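Local coordinates for cupin 2 conserved barrel domain protein (Desulfovibrio desulfuricans subsp. desulfuricans str. G20, PDB 2Q30), which is of unknown function but folds as a dimeric RmlC-like cupin, a small double-stranded beta-helix barrel, at residues 33-39 with 100-106; 55-61 with 82-88; 63-69 with 93-99. One frame throughout, in Å; residues are numbered along the deposited sequence. Where two conformers were deposited one is given.

Contact 1: residues 33-39 with 100-106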
# COMPACT_ATOMS: atom_id res chain seq x y z
N PHE A 33 1.48 9.41 -9.08
CA PHE A 33 1.27 7.97 -9.14
C PHE A 33 -0.15 7.57 -9.56
O PHE A 33 -1.07 8.38 -9.60
CB PHE A 33 1.68 7.24 -7.83
CG PHE A 33 1.23 7.90 -6.53
CD1 PHE A 33 0.06 8.69 -6.43
CD2 PHE A 33 1.95 7.65 -5.36
CE1 PHE A 33 -0.32 9.23 -5.19
CE2 PHE A 33 1.55 8.19 -4.12
CZ PHE A 33 0.41 8.98 -4.05
N LYS A 34 -0.29 6.29 -9.90
CA LYS A 34 -1.57 5.66 -10.19
C LYS A 34 -1.71 4.58 -9.14
O LYS A 34 -0.75 3.85 -8.87
CB LYS A 34 -1.60 5.05 -11.60
CG LYS A 34 -2.92 4.38 -11.96
CD LYS A 34 -2.91 3.98 -13.43
CE LYS A 34 -4.19 3.39 -13.89
NZ LYS A 34 -4.13 3.08 -15.36
N ILE A 35 -2.88 4.52 -8.52
CA ILE A 35 -3.19 3.59 -7.47
C ILE A 35 -4.43 2.84 -7.94
O ILE A 35 -5.47 3.47 -8.19
CB ILE A 35 -3.44 4.30 -6.13
CG1 ILE A 35 -2.28 5.23 -5.77
CG2 ILE A 35 -3.64 3.27 -5.02
CD1 ILE A 35 -2.48 6.02 -4.42
N VAL A 36 -4.31 1.52 -8.04
CA VAL A 36 -5.41 0.65 -8.46
C VAL A 36 -5.48 -0.61 -7.62
O VAL A 36 -4.44 -1.13 -7.18
CB VAL A 36 -5.27 0.26 -9.96
CG1 VAL A 36 -5.59 1.44 -10.84
CG2 VAL A 36 -3.87 -0.29 -10.26
N SER A 37 -6.69 -1.08 -7.38
CA SER A 37 -6.92 -2.27 -6.60
C SER A 37 -7.35 -3.38 -7.54
O SER A 37 -7.88 -3.11 -8.63
CB SER A 37 -7.96 -2.07 -5.51
OG SER A 37 -9.24 -1.83 -6.03
N PHE A 38 -7.07 -4.61 -7.11
CA PHE A 38 -7.49 -5.84 -7.81
C PHE A 38 -8.11 -6.74 -6.77
O PHE A 38 -7.51 -6.97 -5.72
CB PHE A 38 -6.32 -6.50 -8.50
CG PHE A 38 -5.70 -5.67 -9.58
CD1 PHE A 38 -4.67 -4.79 -9.30
CD2 PHE A 38 -6.13 -5.79 -10.91
CE1 PHE A 38 -4.09 -4.03 -10.33
CE2 PHE A 38 -5.57 -5.04 -11.92
CZ PHE A 38 -4.53 -4.17 -11.64
N THR A 39 -9.36 -7.16 -7.01
CA THR A 39 -10.10 -8.01 -6.07
C THR A 39 -10.34 -9.34 -6.78
O THR A 39 -10.85 -9.38 -7.90
CB THR A 39 -11.41 -7.38 -5.62
OG1 THR A 39 -11.16 -6.02 -5.19
CG2 THR A 39 -12.03 -8.22 -4.50
N MSE A 100 -9.07 -12.47 -2.26
CA MSE A 100 -7.95 -11.59 -2.01
C MSE A 100 -8.13 -10.23 -2.64
O MSE A 100 -8.72 -10.10 -3.72
CB MSE A 100 -6.73 -12.24 -2.64
CG MSE A 100 -5.39 -11.67 -2.27
SE MSE A 100 -4.07 -12.34 -3.52
CE MSE A 100 -4.24 -11.07 -4.85
N LYS A 101 -7.63 -9.21 -1.94
CA LYS A 101 -7.58 -7.87 -2.50
C LYS A 101 -6.17 -7.32 -2.32
O LYS A 101 -5.55 -7.47 -1.25
CB LYS A 101 -8.65 -6.95 -1.92
CG LYS A 101 -8.79 -5.65 -2.66
CD LYS A 101 -9.98 -4.85 -2.17
CE LYS A 101 -10.19 -3.53 -2.95
NZ LYS A 101 -11.50 -2.88 -2.55
N VAL A 102 -5.69 -6.69 -3.39
CA VAL A 102 -4.38 -6.03 -3.40
C VAL A 102 -4.50 -4.60 -3.89
O VAL A 102 -5.44 -4.27 -4.59
CB VAL A 102 -3.32 -6.80 -4.25
CG1 VAL A 102 -3.16 -8.22 -3.72
CG2 VAL A 102 -3.67 -6.78 -5.74
N LEU A 103 -3.53 -3.77 -3.50
CA LEU A 103 -3.44 -2.38 -3.91
C LEU A 103 -2.13 -2.22 -4.64
O LEU A 103 -1.09 -2.59 -4.12
CB LEU A 103 -3.47 -1.45 -2.71
CG LEU A 103 -3.62 0.04 -3.05
CD1 LEU A 103 -4.92 0.32 -3.82
CD2 LEU A 103 -3.58 0.85 -1.74
N VAL A 104 -2.19 -1.63 -5.82
CA VAL A 104 -1.02 -1.41 -6.63
C VAL A 104 -0.81 0.08 -6.75
O VAL A 104 -1.74 0.77 -7.09
CB VAL A 104 -1.21 -2.03 -8.04
CG1 VAL A 104 0.06 -1.79 -8.92
CG2 VAL A 104 -1.52 -3.51 -7.90
N THR A 105 0.41 0.55 -6.48
CA THR A 105 0.84 1.94 -6.63
C THR A 105 1.98 1.92 -7.64
O THR A 105 2.96 1.19 -7.46
CB THR A 105 1.31 2.57 -5.30
OG1 THR A 105 0.22 2.49 -4.37
CG2 THR A 105 1.70 4.05 -5.53
N ILE A 106 1.83 2.70 -8.69
CA ILE A 106 2.74 2.76 -9.83
C ILE A 106 3.27 4.18 -9.91
O ILE A 106 2.47 5.10 -9.97
CB ILE A 106 1.99 2.40 -11.14
CG1 ILE A 106 1.17 1.10 -10.98
CG2 ILE A 106 2.98 2.32 -12.28
CD1 ILE A 106 0.23 0.83 -12.14
O HOH W 1 -11.06 -0.69 -4.33
O HOH W 2 -13.17 -4.40 -4.27

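Contact 2: residues 55-61 with 82-88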
# COMPACT_ATOMS: atom_id res chain seq x y z
N GLY A 55 10.09 3.36 -14.17
CA GLY A 55 9.28 3.46 -12.97
C GLY A 55 9.14 2.13 -12.31
O GLY A 55 9.56 1.10 -12.86
N GLU A 56 8.52 2.16 -11.13
CA GLU A 56 8.28 0.97 -10.32
C GLU A 56 6.85 0.83 -9.85
O GLU A 56 6.08 1.76 -9.93
CB GLU A 56 9.20 1.04 -9.11
CG GLU A 56 10.65 0.74 -9.43
CD GLU A 56 11.55 1.17 -8.31
OE1 GLU A 56 11.77 2.39 -8.19
OE2 GLU A 56 12.07 0.31 -7.58
N LEU A 57 6.50 -0.36 -9.40
CA LEU A 57 5.21 -0.54 -8.73
C LEU A 57 5.42 -1.24 -7.41
O LEU A 57 6.43 -1.92 -7.22
CB LEU A 57 4.19 -1.34 -9.55
CG LEU A 57 4.43 -2.85 -9.77
CD1 LEU A 57 3.15 -3.54 -10.16
CD2 LEU A 57 5.48 -3.06 -10.80
N ASN A 58 4.47 -1.06 -6.51
CA ASN A 58 4.44 -1.89 -5.31
C ASN A 58 3.05 -2.51 -5.27
O ASN A 58 2.07 -1.85 -5.66
CB ASN A 58 4.92 -1.17 -4.04
CG ASN A 58 3.90 -0.21 -3.46
OD1 ASN A 58 2.90 -0.62 -2.90
ND2 ASN A 58 4.21 1.05 -3.49
N ILE A 59 2.97 -3.76 -4.85
CA ILE A 59 1.70 -4.47 -4.73
C ILE A 59 1.58 -4.85 -3.27
O ILE A 59 2.40 -5.62 -2.78
CB ILE A 59 1.63 -5.73 -5.59
CG1 ILE A 59 1.90 -5.41 -7.06
CG2 ILE A 59 0.28 -6.43 -5.37
CD1 ILE A 59 1.81 -6.59 -8.02
N VAL A 60 0.54 -4.35 -2.59
CA VAL A 60 0.32 -4.62 -1.18
C VAL A 60 -0.88 -5.53 -1.01
O VAL A 60 -1.94 -5.23 -1.52
CB VAL A 60 0.05 -3.30 -0.42
CG1 VAL A 60 -0.06 -3.60 1.10
CG2 VAL A 60 1.17 -2.32 -0.71
N VAL A 61 -0.72 -6.65 -0.29
CA VAL A 61 -1.83 -7.57 -0.06
C VAL A 61 -2.61 -7.02 1.14
O VAL A 61 -2.11 -7.02 2.26
CB VAL A 61 -1.39 -9.03 0.21
CG1 VAL A 61 -2.60 -9.92 0.35
CG2 VAL A 61 -0.47 -9.54 -0.92
N ALA A 82 1.81 -8.62 2.73
CA ALA A 82 3.03 -8.73 1.94
C ALA A 82 3.02 -7.63 0.91
O ALA A 82 1.95 -7.21 0.45
CB ALA A 82 3.15 -10.10 1.26
N VAL A 83 4.22 -7.12 0.58
CA VAL A 83 4.38 -6.09 -0.44
C VAL A 83 5.45 -6.52 -1.41
O VAL A 83 6.51 -6.95 -0.98
CB VAL A 83 4.72 -4.66 0.16
CG1 VAL A 83 5.93 -4.68 1.01
CG2 VAL A 83 4.89 -3.63 -0.95
N LEU A 84 5.14 -6.46 -2.70
CA LEU A 84 6.08 -6.75 -3.77
C LEU A 84 6.48 -5.40 -4.31
O LEU A 84 5.60 -4.59 -4.49
CB LEU A 84 5.38 -7.50 -4.89
CG LEU A 84 6.17 -7.81 -6.17
CD1 LEU A 84 7.22 -8.84 -5.92
CD2 LEU A 84 5.16 -8.26 -7.22
N VAL A 85 7.78 -5.17 -4.55
CA VAL A 85 8.26 -3.97 -5.23
C VAL A 85 9.02 -4.43 -6.47
O VAL A 85 9.88 -5.30 -6.39
CB VAL A 85 9.17 -3.07 -4.38
CG1 VAL A 85 9.41 -1.68 -5.12
CG2 VAL A 85 8.55 -2.81 -3.02
N ALA A 86 8.72 -3.82 -7.60
CA ALA A 86 9.32 -4.21 -8.85
C ALA A 86 9.29 -3.10 -9.88
O ALA A 86 8.43 -2.23 -9.81
CB ALA A 86 8.58 -5.46 -9.43
N PRO A 87 10.28 -3.11 -10.81
CA PRO A 87 10.16 -2.22 -11.95
C PRO A 87 8.89 -2.59 -12.75
O PRO A 87 8.48 -3.76 -12.79
CB PRO A 87 11.45 -2.51 -12.77
CG PRO A 87 12.40 -3.08 -11.78
CD PRO A 87 11.54 -3.88 -10.86
N ILE A 88 8.25 -1.58 -13.33
CA ILE A 88 7.05 -1.76 -14.17
C ILE A 88 7.34 -2.68 -15.38
O ILE A 88 6.45 -3.43 -15.84
CB ILE A 88 6.50 -0.38 -14.64
CG1 ILE A 88 5.98 0.43 -13.45
CG2 ILE A 88 5.38 -0.51 -15.64
CD1 ILE A 88 5.79 1.91 -13.81

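Contact 3: residues 63-69 with 93-99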
# COMPACT_ATOMS: atom_id res chain seq x y z
N GLU A 63 -5.94 -8.07 1.94
CA GLU A 63 -6.76 -9.11 2.52
C GLU A 63 -6.57 -10.37 1.74
O GLU A 63 -6.39 -10.32 0.51
CB GLU A 63 -8.23 -8.65 2.55
CG GLU A 63 -9.30 -9.66 3.03
CD GLU A 63 -9.20 -10.11 4.49
OE1 GLU A 63 -8.21 -9.83 5.18
OE2 GLU A 63 -10.14 -10.79 4.94
N GLY A 64 -6.58 -11.49 2.46
CA GLY A 64 -6.42 -12.80 1.86
C GLY A 64 -4.98 -13.16 1.60
O GLY A 64 -4.07 -12.42 2.00
N GLU A 65 -4.80 -14.31 0.96
CA GLU A 65 -3.49 -14.86 0.65
C GLU A 65 -3.41 -15.23 -0.81
O GLU A 65 -4.39 -15.69 -1.41
CB GLU A 65 -3.18 -16.16 1.41
CG GLU A 65 -2.67 -16.03 2.84
CD GLU A 65 -1.78 -17.24 3.27
OE1 GLU A 65 -2.04 -18.40 2.82
OE2 GLU A 65 -0.82 -17.04 4.07
N GLY A 66 -2.21 -15.10 -1.33
CA GLY A 66 -1.94 -15.43 -2.71
C GLY A 66 -0.47 -15.60 -2.98
O GLY A 66 0.32 -15.98 -2.08
N GLU A 67 -0.11 -15.35 -4.23
CA GLU A 67 1.25 -15.44 -4.73
C GLU A 67 1.54 -14.29 -5.66
O GLU A 67 0.66 -13.90 -6.46
CB GLU A 67 1.41 -16.72 -5.55
CG GLU A 67 1.18 -17.94 -4.76
CD GLU A 67 1.32 -19.20 -5.55
OE1 GLU A 67 0.71 -19.30 -6.64
OE2 GLU A 67 1.98 -20.12 -5.06
N PHE A 68 2.76 -13.74 -5.57
CA PHE A 68 3.25 -12.79 -6.55
C PHE A 68 3.87 -13.66 -7.61
O PHE A 68 4.74 -14.47 -7.31
CB PHE A 68 4.32 -11.88 -5.99
CG PHE A 68 3.84 -11.03 -4.88
CD1 PHE A 68 2.79 -10.13 -5.09
CD2 PHE A 68 4.43 -11.09 -3.63
CE1 PHE A 68 2.32 -9.32 -4.06
CE2 PHE A 68 3.99 -10.27 -2.61
CZ PHE A 68 2.94 -9.40 -2.82
N VAL A 69 3.45 -13.49 -8.85
CA VAL A 69 3.92 -14.33 -9.95
C VAL A 69 4.88 -13.51 -10.84
O VAL A 69 4.73 -12.28 -10.97
CB VAL A 69 2.73 -14.90 -10.75
CG1 VAL A 69 3.17 -15.95 -11.78
CG2 VAL A 69 1.73 -15.52 -9.79
N GLY A 93 2.67 -10.50 -11.82
CA GLY A 93 1.30 -10.95 -11.82
C GLY A 93 0.94 -11.35 -10.43
O GLY A 93 1.83 -11.38 -9.53
N VAL A 94 -0.34 -11.63 -10.22
CA VAL A 94 -0.84 -11.99 -8.88
C VAL A 94 -1.82 -13.14 -9.02
O VAL A 94 -2.65 -13.08 -9.90
CB VAL A 94 -1.56 -10.81 -8.23
CG1 VAL A 94 -2.13 -11.22 -6.89
CG2 VAL A 94 -0.61 -9.61 -8.06
N ARG A 95 -1.70 -14.15 -8.16
CA ARG A 95 -2.59 -15.30 -8.13
C ARG A 95 -3.21 -15.36 -6.74
O ARG A 95 -2.49 -15.29 -5.76
CB ARG A 95 -1.81 -16.56 -8.43
CG ARG A 95 -2.65 -17.76 -8.73
CD ARG A 95 -1.75 -18.90 -9.16
NE ARG A 95 -1.18 -18.61 -10.46
CZ ARG A 95 0.07 -18.87 -10.88
NH1 ARG A 95 1.02 -19.37 -10.10
NH2 ARG A 95 0.38 -18.53 -12.10
N ALA A 96 -4.53 -15.46 -6.66
CA ALA A 96 -5.22 -15.53 -5.40
C ALA A 96 -5.40 -16.99 -4.98
O ALA A 96 -5.94 -17.79 -5.76
CB ALA A 96 -6.55 -14.89 -5.51
N VAL A 97 -4.94 -17.34 -3.78
CA VAL A 97 -5.17 -18.68 -3.20
C VAL A 97 -6.54 -18.64 -2.50
O VAL A 97 -7.35 -19.55 -2.66
CB VAL A 97 -4.03 -19.13 -2.26
CG1 VAL A 97 -4.43 -20.40 -1.50
CG2 VAL A 97 -2.73 -19.35 -3.07
N THR A 98 -6.76 -17.60 -1.69
CA THR A 98 -8.04 -17.35 -1.03
C THR A 98 -8.64 -16.14 -1.74
O THR A 98 -8.00 -15.54 -2.63
CB THR A 98 -7.89 -16.98 0.48
OG1 THR A 98 -7.20 -15.73 0.63
CG2 THR A 98 -7.14 -18.05 1.26
N ASP A 99 -9.85 -15.74 -1.35
CA ASP A 99 -10.42 -14.46 -1.85
C ASP A 99 -9.42 -13.39 -1.37
O ASP A 99 -8.96 -13.43 -0.23
CB ASP A 99 -11.80 -14.16 -1.28
CG ASP A 99 -12.87 -15.11 -1.78
OD1 ASP A 99 -12.64 -15.91 -2.69
OD2 ASP A 99 -13.98 -14.98 -1.26
O HOH W 3 1.56 -21.53 -8.12

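Contact 1: residues 33-39 with 100-106
Lys34, Val36 and Phe38 face Ile106, Val104 and Val102, and each pair is closed by two backbone hydrogen bonds, six in all; Val104 N to Val36 O is the shortest at 2.7 Å. The strands run antiparallel, 160° between their directions. At the intervening non-hydrogen-bonded pairs, CA-H groups lean on carbonyl oxygens, as Ile35 CA does on Val104 O at 3.2 Å.

Apolar contacts differ on the two faces. Beside Val36, Phe38 takes Val104 CG2 at its ring edge, 3.6 Å from CE1, while its CB rests 3.8 Å from Val102 CG2; Val102 and Val104 also pack on Ile59. On the other face, Leu103 holds CG anti to its backbone N (chi1 -170°), which brings CD1 against Ile35 CG2 at a tight 3.4 Å. Thr105 CG2 lies 3.6 Å from Phe33 CD2. This face meets the second subunit, Ile35 packing on its Asn58 and Leu103 on its Val60.

Polar contacts gather round Lys101. Its extended chain passes Thr39 OG1, CD coming within 3.4 Å, and NZ donates to Leu11 O and also to two waters, one of which donates to Ser37 OG and the other to Thr39 OG1.

Strands 34-40 and 100-107 are thus inner neighbours of the five-stranded sheet, one wall of the double-stranded beta-helix that defines the cupins.

Contact 2: residues 55-61 with 82-88
Gly55 O takes the N-H of Ile88 at 3.0 Å (N to O), the first of six backbone hydrogen bonds between the two antiparallel segments. The bond is straight at the hydrogen (172°), but the donor sits 34° off the carbonyl plane; both residues lie just beyond the paired strands. Leu57 and Ala86 then exchange two bonds; Leu57 N reaches Ala86 O at 2.7 Å, almost in line with the carbonyl. Ile59 and Leu84 exchange two more, and Val61 N closes the set on Ala82 O at 2.8 Å. Pro87 has no N-H, and none is needed opposite Glu56, since that pair is non-hydrogen-bonded.

The alternate backbone groups turn outward and find partners there. Glu56, Asn58 and Val60 bond to Ala107, Thr105 and Leu103 of the adjoining strand, while residues 82-85 pair antiparallel with a strand of the second subunit, carrying the sheet across the interface.

Polar side chains look to the same interface. Glu56 OE1 is gripped by Ser30 OG and Asn32 ND2 of the second subunit, and OE2 has a weak hydrogen bond with NE2 of His28 of that subunit. Asn58 ND2 makes a weak bond to Thr105 OG1 of the second subunit, and Asn58 CB touches Val83 CG2 at 3.9 Å.

On the opposite face the Ile59 and Leu84 side chains lie side by side and point the same way, CD1 of Ile59 3.8 Å from CD2 of Leu84. Leu57, its CG set between backbone N and carbonyl carbon (chi1 70°), lays CD2 against the Ala86 carbonyl, 4.2 Å from Ala86 CB.

Both faces are thus largely hydrocarbon: Leu57, Ile59 and Leu84 pack inside the barrel, and Val60, Val83 and Val85 surround Asn58 toward the second subunit, where the few polar side chains and the edge strand's backbone find partners.

Contact 3: residues 63-69 with 93-99
Gly66 to Val69 run antiparallel to Gly93 to Ala96, at 160°, as the two inner strands of the four-stranded sheet of this cupin barrel. Glu67 and Arg95 exchange two backbone hydrogen bonds, as do Val69 and Gly93; Val69 N is 2.7 Å from Gly93 O but stands well above that carbonyl's plane. Gly66 and Ala96 form a close non-hydrogen-bonded pair. Beyond them the register slips: Glu65 O accepts the N-H groups of both Val97, N to O 2.9 Å, and Thr98, N to O 3.1 Å, the pattern of a classic beta bulge.

Thr98 seals the bulge with its side chain. Its OG1, placed between backbone N and carbonyl carbon (chi1 65°), accepts the N-H of Glu65, N to OG1 2.8 Å, and donates to Asp99 O. Gly64 CA lies close by, 3.3 Å from that hydroxyl oxygen.

Phe68 and Val94 point into the barrel and pack on Ile59. On the outward face, Arg95 has a firmer partner in Asp73, which forms a salt bridge with NH2. Its bridge to Glu67 is weak: OE1 approaches the guanidinium edge, 3.5 Å from NH1, with the carboxylate plane turned 66° away, and a water that donates to OE1 bonds weakly to NH1. Val69 closes one side of the group, its CG2 sitting 3.8 Å above the guanidinium plane, directly over the centre.

In the fold
Contacts 1 and 2 belong to one sheet, in which strands 100-107 and 56-63 are neighbours; contact 3 belongs to the facing sheet. Contact 1 lies nearest the chain centre, and contacts 1 and 2 are both largely buried, sharing a face, mostly aliphatic with Asn58 and Thr105 set in it, that packs on the second subunit. Contact 3 is only partly buried and keeps its ion pair and bulge outside. The sheets meet between them: Phe68 of contact 3 packs on Val61 and Leu84 of contact 2, and Met100 of contact 1 lies against Val94 and Gly66. Short connections also tie them, since strand 66-69 follows 56-63 and strand 100-107 follows 92-96.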